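PDB 2OG9: mandelate racemase/muconate lactonizing enzyme, which probably catalyses the racemisation or a related proton-transfer reaction of a carboxylate substrate, as in the mandelate racemase branch of the enolase superfamily. Local coordinates for residues 75-78 / 79-83; 89-92 / 93-96; 114-117 / 118-121; 127-130 / 131-135; 368-371 / 372-375. One frame throughout, in Å; residues are numbered along the deposited sequence.

Contact 1 of 5, residues 75-78 / 79-83; sequences GQFA and HAREI
Regular alpha-helix runs through residues 75-83, with the backbone N atoms of His79, Ala80, Arg81 and Glu82 each bonded to the carbonyl O four residues earlier, the shortest bond being Arg81 N to Phe77 O at 2.8 Å. The same pair also meets through its side chains. Phe77 CE2 lies 3.5 Å from Arg81 NH1, and the two planes stand 73° apart. The edge of the phenyl ring thus faces the flat of the guanidinium, with NH1 near the ring plane instead of over the pi cloud. CG of Arg81 is anti to the backbone N (chi1 179°), as in Phe77, and a bend at chi3 of Arg81 (58°) folds the guanidinium back beside the ring. Arg81 suits this exposed flank because its polar end can still turn to solvent: Arg81 NE gives to water 1 at 2.8 Å, in the guanidinium plane. That water in turn donates to Ala78 O at 2.7 Å, a carbonyl that also receives Glu82 N at 3.1 Å. Helix 73-83 belongs to the N-terminal capping domain of the enolase superfamily, where it lies on the antiparallel sheet; Phe77 and small Ala80 press on Ile20 and Leu50 of its strands. On other sides of the helix, Gln76 is held by Gln117, Tyr67 O and Ser66, while Glu82 OE1 accepts from Gly72 N of the second subunit. His79 has Ile83 CG2 over one ring face, 3.7 Å above the plane, and packs on Ser115 of its own chain and on Leu114 of the second subunit.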
loop_
_atom_site.group_PDB
_atom_site.type_symbol
_atom_site.label_atom_id
_atom_site.label_comp_id
_atom_site.label_asym_id
_atom_site.label_seq_id
_atom_site.Cartn_x
_atom_site.Cartn_y
_atom_site.Cartn_z
ATOM N N GLY A 75 36.380 7.894 -22.672
ATOM C CA GLY A 75 35.967 8.451 -21.397
ATOM C C GLY A 75 36.380 7.589 -20.219
ATOM O O GLY A 75 36.832 8.107 -19.199
ATOM N N GLN A 76 36.216 6.272 -20.352
ATOM C CA GLN A 76 36.586 5.353 -19.282
ATOM C C GLN A 76 38.078 5.424 -19.002
ATOM O O GLN A 76 38.500 5.474 -17.849
ATOM C CB GLN A 76 36.228 3.907 -19.644
ATOM C CG GLN A 76 34.740 3.586 -19.691
ATOM C CD GLN A 76 34.491 2.092 -19.860
ATOM O OE1 GLN A 76 35.422 1.330 -20.122
ATOM N NE2 GLN A 76 33.241 1.670 -19.715
ATOM N N PHE A 77 38.882 5.422 -20.059
ATOM C CA PHE A 77 40.326 5.474 -19.890
ATOM C C PHE A 77 40.760 6.763 -19.216
ATOM O O PHE A 77 41.528 6.739 -18.260
ATOM C CB PHE A 77 41.048 5.364 -21.237
ATOM C CG PHE A 77 42.544 5.531 -21.124
ATOM C CD1 PHE A 77 43.340 4.487 -20.663
ATOM C CD2 PHE A 77 43.146 6.756 -21.414
ATOM C CE1 PHE A 77 44.713 4.656 -20.487
ATOM C CE2 PHE A 77 44.523 6.935 -21.240
ATOM C CZ PHE A 77 45.305 5.883 -20.776
ATOM N N ALA A 78 40.270 7.887 -19.731
ATOM C CA ALA A 78 40.614 9.197 -19.198
ATOM C C ALA A 78 40.315 9.287 -17.711
ATOM O O ALA A 78 41.128 9.795 -16.943
ATOM C CB ALA A 78 39.858 10.287 -19.952
ATOM N N HIS A 79 39.150 8.794 -17.298
ATOM C CA HIS A 79 38.795 8.844 -15.884
ATOM C C HIS A 79 39.674 7.892 -15.072
ATOM O O HIS A 79 40.165 8.248 -13.996
ATOM C CB HIS A 79 37.319 8.490 -15.679
ATOM C CG HIS A 79 36.796 8.890 -14.334
ATOM N ND1 HIS A 79 36.613 10.207 -13.972
ATOM C CD2 HIS A 79 36.460 8.150 -13.251
ATOM C CE1 HIS A 79 36.187 10.263 -12.722
ATOM N NE2 HIS A 79 36.086 9.028 -12.261
ATOM N N ALA A 80 39.876 6.683 -15.590
ATOM C CA ALA A 80 40.709 5.697 -14.910
ATOM C C ALA A 80 42.099 6.281 -14.656
ATOM O O ALA A 80 42.666 6.115 -13.577
ATOM C CB ALA A 80 40.822 4.428 -15.760
ATOM N N ARG A 81 42.642 6.970 -15.656
ATOM C CA ARG A 81 43.968 7.576 -15.539
ATOM C C ARG A 81 43.986 8.654 -14.468
ATOM O O ARG A 81 44.939 8.763 -13.700
ATOM C CB ARG A 81 44.391 8.175 -16.887
ATOM C CG ARG A 81 45.752 8.868 -16.887
ATOM C CD ARG A 81 46.127 9.314 -18.298
ATOM N NE ARG A 81 45.130 10.220 -18.856
ATOM C CZ ARG A 81 45.056 10.566 -20.139
ATOM N NH1 ARG A 81 45.926 10.082 -21.015
ATOM N NH2 ARG A 81 44.098 11.391 -20.551
ATOM N N GLU A 82 42.925 9.448 -14.408
ATOM C CA GLU A 82 42.863 10.520 -13.425
ATOM C C GLU A 82 42.727 10.045 -11.983
ATOM O O GLU A 82 43.279 10.665 -11.079
ATOM C CB GLU A 82 41.720 11.478 -13.767
ATOM C CG GLU A 82 41.589 12.643 -12.804
ATOM C CD GLU A 82 40.529 13.637 -13.239
ATOM O OE1 GLU A 82 39.505 13.203 -13.803
ATOM O OE2 GLU A 82 40.712 14.852 -13.007
ATOM N N ILE A 83 42.013 8.946 -11.753
ATOM C CA ILE A 83 41.837 8.469 -10.383
ATOM C C ILE A 83 42.817 7.384 -9.941
ATOM O O ILE A 83 42.945 7.117 -8.748
ATOM C CB ILE A 83 40.382 7.971 -10.140
ATOM C CG1 ILE A 83 40.102 6.696 -10.939
ATOM C CG2 ILE A 83 39.391 9.060 -10.553
ATOM C CD1 ILE A 83 38.688 6.147 -10.722
HETATM O O HOH W 1 43.052 11.618 -17.603
#

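Contact 2 of 5, residues 89-92 / 93-96; sequences GEDP and SDIA
With chi1 of Asp91 at -171°, its carboxylate swings beside its own carbonyl carbon and over the turn that follows, where Asp91 OD1 takes the Ser93 N-H at 3.1 Å. The donor stands above the carboxylate plane, 38° out of it. Asp94, with chi1 -63°, sends its carboxylate back toward the same place, bringing Asp94 OD2 within 4.1 Å of Asp91 OD2. Two like charges so near would probably be costly alone, but Lys140 of the third subunit bridges to both, and Lys97 is a second partner for Asp94. Ser12 N also gives to Asp91 OD2, and Ser12 OG pairs with Ser93 OG. Pro92 fits its corner because the ring fixes phi near the value the turn needs; Pro92 O meets Ile95 CG1 at 3.5 Å. In the turn itself, Asp94 N donates to Asp91 O at 3.2 Å. Asp94 occupies the N-cap position yet makes no capping bond with its side chain, whose OD1 accepts instead from Ser144 of the third subunit; it is also the centre of an inverse gamma turn closed weakly by Ile95 N on Ser93 O. An Asx turn at Asp91 nested in a type I beta turn thus leads into helix 95-104.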
loop_
_atom_site.group_PDB
_atom_site.type_symbol
_atom_site.label_atom_id
_atom_site.label_comp_id
_atom_site.label_asym_id
_atom_site.label_seq_id
_atom_site.Cartn_x
_atom_site.Cartn_y
_atom_site.Cartn_z
ATOM N N GLY A 89 49.508 3.045 -2.347
ATOM C CA GLY A 89 49.658 3.068 -0.904
ATOM C C GLY A 89 48.532 2.414 -0.125
ATOM O O GLY A 89 48.671 2.158 1.071
ATOM N N GLU A 90 47.417 2.137 -0.795
ATOM C CA GLU A 90 46.261 1.529 -0.139
ATOM C C GLU A 90 46.356 0.014 0.013
ATOM O O GLU A 90 47.038 -0.665 -0.757
ATOM C CB GLU A 90 44.983 1.867 -0.913
ATOM C CG GLU A 90 44.607 3.339 -0.927
ATOM C CD GLU A 90 44.107 3.827 0.420
ATOM O OE1 GLU A 90 43.647 2.994 1.227
ATOM O OE2 GLU A 90 44.156 5.049 0.668
ATOM N N ASP A 91 45.652 -0.504 1.017
ATOM C CA ASP A 91 45.611 -1.939 1.286
ATOM C C ASP A 91 44.659 -2.548 0.246
ATOM O O ASP A 91 43.455 -2.301 0.284
ATOM C CB ASP A 91 45.067 -2.182 2.699
ATOM C CG ASP A 91 45.189 -3.630 3.133
ATOM O OD1 ASP A 91 45.220 -4.513 2.251
ATOM O OD2 ASP A 91 45.238 -3.883 4.356
ATOM N N PRO A 92 45.186 -3.357 -0.690
ATOM C CA PRO A 92 44.361 -3.980 -1.730
ATOM C C PRO A 92 43.235 -4.890 -1.244
ATOM O O PRO A 92 42.287 -5.152 -1.989
ATOM C CB PRO A 92 45.388 -4.734 -2.578
ATOM C CG PRO A 92 46.405 -5.150 -1.550
ATOM C CD PRO A 92 46.569 -3.871 -0.749
ATOM N N SER A 93 43.324 -5.368 -0.005
ATOM C CA SER A 93 42.295 -6.257 0.529
ATOM C C SER A 93 40.984 -5.549 0.881
ATOM O O SER A 93 39.938 -6.187 0.956
ATOM C CB SER A 93 42.821 -6.999 1.766
ATOM O OG SER A 93 43.771 -7.996 1.406
ATOM N N ASP A 94 41.037 -4.240 1.099
ATOM C CA ASP A 94 39.839 -3.475 1.447
ATOM C C ASP A 94 39.168 -3.014 0.156
ATOM O O ASP A 94 39.058 -1.815 -0.127
ATOM C CB ASP A 94 40.227 -2.281 2.324
ATOM C CG ASP A 94 40.822 -2.708 3.648
ATOM O OD1 ASP A 94 40.477 -3.810 4.125
ATOM O OD2 ASP A 94 41.619 -1.942 4.232
ATOM N N ILE A 95 38.711 -3.995 -0.616
ATOM C CA ILE A 95 38.106 -3.758 -1.916
ATOM C C ILE A 95 36.920 -2.806 -1.959
ATOM O O ILE A 95 36.927 -1.849 -2.738
ATOM C CB ILE A 95 37.721 -5.102 -2.576
ATOM C CG1 ILE A 95 38.950 -6.021 -2.602
ATOM C CG2 ILE A 95 37.197 -4.866 -3.990
ATOM C CD1 ILE A 95 38.747 -7.321 -3.375
ATOM N N ALA A 96 35.907 -3.059 -1.139
ATOM C CA ALA A 96 34.727 -2.192 -1.121
ATOM C C ALA A 96 35.115 -0.775 -0.697
ATOM O O ALA A 96 34.643 0.206 -1.273
ATOM C CB ALA A 96 33.670 -2.757 -0.177
#

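Contact 3 of 5, residues 114-117 / 118-121; sequences LSTQ and AIGA
Gly120 N gives the shortest bond here, 2.8 Å to Thr116 O, and next to it Ala118 N and Ile119 N reach Leu114 O and Ser115 O, each at 3.0 Å. The fourth of the series is weak, Ala121 N to Gln117 O at 3.3 Å, and Ala121 N also bonds to Ala118 O three residues back. The Gln117 amide finds its partners outside this ladder. With chi1 -61° and an extended chain beyond CG, it reaches partners on two sides: its OE1 accepts from Gln76, while NE2 gives to Arg291 O and to Ser108 O of the second subunit. A buried amide is thereby satisfied at both ends, which suits glutamine to a junction between subunits. Further out, Ile119 places CG1 beside its backbone N (chi1 -70°), where CG1 rests 3.3 Å from Ser115 O, and its CD1 comes 4.4 Å from Thr116 CG2. Both branched side chains touch Trp99 of helix 95-104. Small residues line the other flanks: Ala118 CB, 3.4 Å from Ser115 O, sits against Ala80, and Ala121 against Leu50 and Ala52 of strand 46-56. Gly120 adds no side chain where a beta carbon would come tight against Gln117 O. These are the opening turns of helix 114-133, buried here between helices 73-83 and 95-104 in the capping domain of the enolase fold.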
loop_
_atom_site.group_PDB
_atom_site.type_symbol
_atom_site.label_atom_id
_atom_site.label_comp_id
_atom_site.label_asym_id
_atom_site.label_seq_id
_atom_site.Cartn_x
_atom_site.Cartn_y
_atom_site.Cartn_z
ATOM N N LEU A 114 30.209 5.915 -16.903
ATOM C CA LEU A 114 31.633 5.832 -17.214
ATOM C C LEU A 114 32.597 5.846 -16.031
ATOM O O LEU A 114 33.575 5.098 -16.031
ATOM C CB LEU A 114 32.033 6.951 -18.185
ATOM C CG LEU A 114 31.371 6.979 -19.566
ATOM C CD1 LEU A 114 31.921 8.153 -20.370
ATOM C CD2 LEU A 114 31.634 5.668 -20.301
ATOM N N SER A 115 32.346 6.685 -15.029
ATOM C CA SER A 115 33.265 6.752 -13.898
ATOM C C SER A 115 33.305 5.464 -13.078
ATOM O O SER A 115 34.384 4.988 -12.724
ATOM C CB SER A 115 32.923 7.938 -12.994
ATOM O OG SER A 115 31.617 7.817 -12.467
ATOM N N THR A 116 32.145 4.885 -12.784
ATOM C CA THR A 116 32.133 3.660 -12.002
ATOM C C THR A 116 32.578 2.454 -12.833
ATOM O O THR A 116 33.048 1.464 -12.285
ATOM C CB THR A 116 30.743 3.404 -11.363
ATOM O OG1 THR A 116 29.720 3.602 -12.337
ATOM C CG2 THR A 116 30.515 4.353 -10.191
ATOM N N GLN A 117 32.433 2.536 -14.151
ATOM C CA GLN A 117 32.880 1.438 -15.010
ATOM C C GLN A 117 34.408 1.456 -14.994
ATOM O O GLN A 117 35.057 0.412 -15.013
ATOM C CB GLN A 117 32.331 1.611 -16.431
ATOM C CG GLN A 117 30.804 1.594 -16.449
ATOM C CD GLN A 117 30.194 1.781 -17.827
ATOM O OE1 GLN A 117 30.822 2.333 -18.739
ATOM N NE2 GLN A 117 28.940 1.347 -17.974
ATOM N N ALA A 118 34.984 2.651 -14.941
ATOM C CA ALA A 118 36.437 2.776 -14.872
ATOM C C ALA A 118 36.864 2.159 -13.534
ATOM O O ALA A 118 37.819 1.377 -13.460
ATOM C CB ALA A 118 36.836 4.249 -14.939
ATOM N N ILE A 119 36.141 2.508 -12.478
ATOM C CA ILE A 119 36.426 1.978 -11.150
ATOM C C ILE A 119 36.345 0.446 -11.178
ATOM O O ILE A 119 37.152 -0.243 -10.553
ATOM C CB ILE A 119 35.419 2.546 -10.108
ATOM C CG1 ILE A 119 35.695 4.038 -9.885
ATOM C CG2 ILE A 119 35.518 1.783 -8.794
ATOM C CD1 ILE A 119 34.691 4.727 -8.945
ATOM N N GLY A 120 35.373 -0.072 -11.921
ATOM C CA GLY A 120 35.186 -1.510 -12.031
ATOM C C GLY A 120 36.391 -2.271 -12.559
ATOM O O GLY A 120 36.610 -3.414 -12.170
ATOM N N ALA A 121 37.168 -1.660 -13.448
ATOM C CA ALA A 121 38.349 -2.335 -13.981
ATOM C C ALA A 121 39.318 -2.600 -12.834
ATOM O O ALA A 121 39.922 -3.680 -12.754
ATOM C CB ALA A 121 39.019 -1.480 -15.050
#

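Contact 4 of 5, residues 127-130 / 131-135; sequences WDLK and AKRAG
The carboxylate of Asp128 meets Lys132 obliquely: Lys132 NZ forms a salt bridge with Asp128 OD2 at 2.8 Å, on the syn side and 22° out of the carboxylate plane. Lys132 CE stands before both oxygens, 3.2 Å from Asp128 OD1 as from Asp128 OD2, and water 2 donates to Asp128 OD1 at 2.9 Å and accepts only weakly from Lys132 NZ. Leu63 N and Leu363 N bind OD2 and OD1 respectively, fixing the rotation of this buried carboxylate. A second flat group, the Arg133 guanidinium, has Leu129 CD2 obliquely at 3.7 Å from NH2; the two side chains run alongside each other and point the same way. That NH2 is paired with Asp13, while Pro92 also touches the arginine.

Asp128 and Lys132 suit one another because they are four residues apart on the helix. Chi1 of 177° turns the aspartate carboxylate toward the next turn, and the lysine, extended beyond CG, passes its CG 3.2 Å from Asp128 O on the way. Were Lys132 replaced by an alanine, the buried Asp128 carboxylate would probably lose its cationic mate. Lys130 leads elsewhere, NZ giving to Ser93 O and to carbonyls of Lys140 and Leu141 of the third subunit. Backbone bonds continue the helix through Arg133 N to Leu129 O at 3.0 Å, then weaken at Ala134 N to Lys130 O, 3.3 Å. Gly135, whose positive phi of 66° is easy for glycine, ends helix 114-133 in a Schellman motif.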
loop_
_atom_site.group_PDB
_atom_site.type_symbol
_atom_site.label_atom_id
_atom_site.label_comp_id
_atom_site.label_asym_id
_atom_site.label_seq_id
_atom_site.Cartn_x
_atom_site.Cartn_y
_atom_site.Cartn_z
ATOM N N TRP A 127 39.892 -8.050 -6.915
ATOM C CA TRP A 127 39.300 -9.346 -6.591
ATOM C C TRP A 127 40.179 -10.472 -7.126
ATOM O O TRP A 127 40.358 -11.488 -6.467
ATOM C CB TRP A 127 37.893 -9.466 -7.184
ATOM C CG TRP A 127 36.852 -8.887 -6.299
ATOM C CD1 TRP A 127 36.264 -7.651 -6.400
ATOM C CD2 TRP A 127 36.308 -9.497 -5.129
ATOM N NE1 TRP A 127 35.384 -7.462 -5.357
ATOM C CE2 TRP A 127 35.393 -8.578 -4.561
ATOM C CE3 TRP A 127 36.507 -10.735 -4.500
ATOM C CZ2 TRP A 127 34.676 -8.857 -3.392
ATOM C CZ3 TRP A 127 35.793 -11.016 -3.336
ATOM C CH2 TRP A 127 34.885 -10.076 -2.794
ATOM N N ASP A 128 40.708 -10.283 -8.328
ATOM C CA ASP A 128 41.593 -11.260 -8.966
ATOM C C ASP A 128 42.811 -11.461 -8.067
ATOM O O ASP A 128 43.225 -12.588 -7.789
ATOM C CB ASP A 128 42.024 -10.731 -10.343
ATOM C CG ASP A 128 43.007 -11.656 -11.057
ATOM O OD1 ASP A 128 42.746 -12.871 -11.129
ATOM O OD2 ASP A 128 44.037 -11.157 -11.561
ATOM N N LEU A 129 43.358 -10.351 -7.588
ATOM C CA LEU A 129 44.521 -10.372 -6.716
ATOM C C LEU A 129 44.224 -11.067 -5.388
ATOM O O LEU A 129 45.025 -11.869 -4.914
ATOM C CB LEU A 129 45.012 -8.933 -6.485
ATOM C CG LEU A 129 46.287 -8.662 -5.676
ATOM C CD1 LEU A 129 46.788 -7.252 -5.985
ATOM C CD2 LEU A 129 46.017 -8.819 -4.189
ATOM N N LYS A 130 43.074 -10.779 -4.785
ATOM C CA LYS A 130 42.742 -11.415 -3.511
ATOM C C LYS A 130 42.563 -12.917 -3.685
ATOM O O LYS A 130 43.005 -13.699 -2.845
ATOM C CB LYS A 130 41.466 -10.817 -2.902
ATOM C CG LYS A 130 41.064 -11.475 -1.581
ATOM C CD LYS A 130 39.892 -10.763 -0.903
ATOM C CE LYS A 130 40.302 -9.384 -0.383
ATOM N NZ LYS A 130 39.233 -8.786 0.474
ATOM N N ALA A 131 41.910 -13.323 -4.768
ATOM C CA ALA A 131 41.699 -14.748 -5.029
ATOM C C ALA A 131 43.053 -15.454 -5.168
ATOM O O ALA A 131 43.296 -16.492 -4.546
ATOM C CB ALA A 131 40.880 -14.926 -6.302
ATOM N N LYS A 132 43.928 -14.879 -5.988
ATOM C CA LYS A 132 45.267 -15.433 -6.207
ATOM C C LYS A 132 46.036 -15.541 -4.891
ATOM O O LYS A 132 46.798 -16.491 -4.675
ATOM C CB LYS A 132 46.048 -14.558 -7.198
ATOM C CG LYS A 132 45.560 -14.665 -8.646
ATOM C CD LYS A 132 46.218 -13.629 -9.564
ATOM C CE LYS A 132 45.765 -13.814 -11.010
ATOM N NZ LYS A 132 46.306 -12.772 -11.937
ATOM N N ARG A 133 45.831 -14.565 -4.014
ATOM C CA ARG A 133 46.495 -14.545 -2.722
ATOM C C ARG A 133 46.142 -15.806 -1.941
ATOM O O ARG A 133 46.969 -16.341 -1.203
ATOM C CB ARG A 133 46.076 -13.292 -1.933
ATOM C CG ARG A 133 46.790 -13.112 -0.603
ATOM C CD ARG A 133 46.108 -12.056 0.263
ATOM N NE ARG A 133 46.234 -10.703 -0.277
ATOM C CZ ARG A 133 47.349 -9.982 -0.237
ATOM N NH1 ARG A 133 48.443 -10.483 0.321
ATOM N NH2 ARG A 133 47.372 -8.758 -0.751
ATOM N N ALA A 134 44.916 -16.291 -2.112
ATOM C CA ALA A 134 44.473 -17.497 -1.414
ATOM C C ALA A 134 44.693 -18.766 -2.240
ATOM O O ALA A 134 44.363 -19.865 -1.791
ATOM C CB ALA A 134 42.997 -17.373 -1.046
ATOM N N GLY A 135 45.247 -18.611 -3.439
ATOM C CA GLY A 135 45.478 -19.760 -4.304
ATOM C C GLY A 135 44.163 -20.374 -4.752
ATOM O O GLY A 135 44.072 -21.580 -5.009
HETATM O O HOH W 2 43.668 -13.611 -13.805
#

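Contact 5 of 5, residues 368-371 / 372-375; sequences SGQV and KAWT
Gln370 lies over one face of the Trp374 indole. Its CB stands 4.2 Å from the centroid of the six-membered ring, 16° off the normal, in a CH-pi contact. The bend at chi2 (-79°) then lays the amide along the ring, NE2 reaching 3.5 Å from Trp374 CZ2 with the two planes 34° apart. Glutamine suits this surface position: its aliphatic part can lie on the indole while the amide stays exposed. With an alanine instead of the indole, Gln370 is likely to lose the surface it rests on and be free to turn. Next to this pair, Val371 O is gripped from opposite faces of its carbonyl plane, by Trp374 N at 3.0 Å and by the Thr375 hydroxyl OG1 at 2.7 Å. Trp374 N also bonds weakly to Gln370 O. Before the turn, Ser368 OG accepts weakly from Gln370 N at 3.3 Å, a capping bond, and water 3 links Ser368 O to Lys372 N. Lys372 pairs with Glu378. This short, weakly bonded helix 370-374 leads directly into strand 375-382, and Val371 and Trp374 rest on Cys23 of strand 15-26, Trp374 also on Leu25, Pro26 and the loop residues Pro342 and Leu343.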
loop_
_atom_site.group_PDB
_atom_site.type_symbol
_atom_site.label_atom_id
_atom_site.label_comp_id
_atom_site.label_asym_id
_atom_site.label_seq_id
_atom_site.Cartn_x
_atom_site.Cartn_y
_atom_site.Cartn_z
ATOM N N SER A 368 47.056 -11.523 -23.841
ATOM C CA SER A 368 47.734 -12.132 -24.974
ATOM C C SER A 368 48.692 -11.119 -25.597
ATOM O O SER A 368 48.662 -9.934 -25.265
ATOM C CB SER A 368 46.717 -12.576 -26.024
ATOM O OG SER A 368 46.151 -11.456 -26.687
ATOM N N GLY A 369 49.542 -11.592 -26.500
ATOM C CA GLY A 369 50.483 -10.702 -27.152
ATOM C C GLY A 369 49.787 -9.738 -28.096
ATOM O O GLY A 369 50.340 -8.696 -28.441
ATOM N N GLN A 370 48.571 -10.085 -28.510
ATOM C CA GLN A 370 47.786 -9.249 -29.418
ATOM C C GLN A 370 47.306 -7.950 -28.787
ATOM O O GLN A 370 47.077 -6.963 -29.487
ATOM C CB GLN A 370 46.569 -10.025 -29.933
ATOM C CG GLN A 370 46.808 -10.780 -31.225
ATOM C CD GLN A 370 46.759 -9.874 -32.447
ATOM O OE1 GLN A 370 47.407 -8.826 -32.488
ATOM N NE2 GLN A 370 45.989 -10.279 -33.451
ATOM N N VAL A 371 47.146 -7.950 -27.468
ATOM C CA VAL A 371 46.674 -6.763 -26.760
ATOM C C VAL A 371 47.548 -5.542 -27.037
ATOM O O VAL A 371 47.040 -4.444 -27.276
ATOM C CB VAL A 371 46.618 -7.014 -25.238
ATOM C CG1 VAL A 371 46.291 -5.724 -24.500
ATOM C CG2 VAL A 371 45.563 -8.066 -24.933
ATOM N N LYS A 372 48.861 -5.740 -27.012
ATOM C CA LYS A 372 49.799 -4.652 -27.257
ATOM C C LYS A 372 49.490 -3.942 -28.573
ATOM O O LYS A 372 49.358 -2.721 -28.614
ATOM C CB LYS A 372 51.234 -5.198 -27.276
ATOM C CG LYS A 372 52.312 -4.204 -27.707
ATOM C CD LYS A 372 52.740 -3.243 -26.601
ATOM C CE LYS A 372 51.699 -2.170 -26.323
ATOM N NZ LYS A 372 52.190 -1.166 -25.333
ATOM N N ALA A 373 49.358 -4.714 -29.646
ATOM C CA ALA A 373 49.081 -4.159 -30.963
ATOM C C ALA A 373 47.751 -3.407 -31.054
ATOM O O ALA A 373 47.583 -2.534 -31.905
ATOM C CB ALA A 373 49.109 -5.267 -32.000
ATOM N N TRP A 374 46.806 -3.742 -30.183
ATOM C CA TRP A 374 45.500 -3.092 -30.221
ATOM C C TRP A 374 45.334 -1.978 -29.196
ATOM O O TRP A 374 44.274 -1.354 -29.116
ATOM C CB TRP A 374 44.387 -4.124 -30.027
ATOM C CG TRP A 374 44.271 -5.134 -31.135
ATOM C CD1 TRP A 374 44.572 -4.949 -32.456
ATOM C CD2 TRP A 374 43.736 -6.458 -31.029
ATOM N NE1 TRP A 374 44.253 -6.074 -33.179
ATOM C CE2 TRP A 374 43.738 -7.016 -32.327
ATOM C CE3 TRP A 374 43.250 -7.228 -29.962
ATOM C CZ2 TRP A 374 43.272 -8.310 -32.588
ATOM C CZ3 TRP A 374 42.785 -8.517 -30.223
ATOM C CH2 TRP A 374 42.801 -9.042 -31.526
ATOM N N THR A 375 46.380 -1.725 -28.420
ATOM C CA THR A 375 46.336 -0.687 -27.400
ATOM C C THR A 375 46.559 0.700 -28.004
ATOM O O THR A 375 47.595 0.962 -28.615
ATOM C CB THR A 375 47.398 -0.955 -26.322
ATOM O OG1 THR A 375 47.180 -2.256 -25.765
ATOM C CG2 THR A 375 47.317 0.081 -25.214
HETATM O O HOH W 3 50.213 -7.677 -25.025
#

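Contacts 1 to 4 are buried and lie in the N-terminal domain, contacts 1, 3 and 4 on helices and contact 2 at a turn into one, whereas contact 5 is at the surface, where the chain enters strand 375-382. Contacts 1 and 3 lie on helices 73-83 and 114-133 and touch, joined by Gln76 and Gln117, and both border the second subunit. Contacts 2 and 4 meet where Ser93 O receives Lys130 NZ, and both border the third subunit. Contacts 3 and 4 share helix 114-133. The centres of contacts 3 and 4 are about 20 Å apart: contact 3 is made mostly of small and uncharged side chains, contact 4 is charged. Contact 2 gathers two acids around lysines, one from the third subunit, whereas contact 5 relies on an aromatic face.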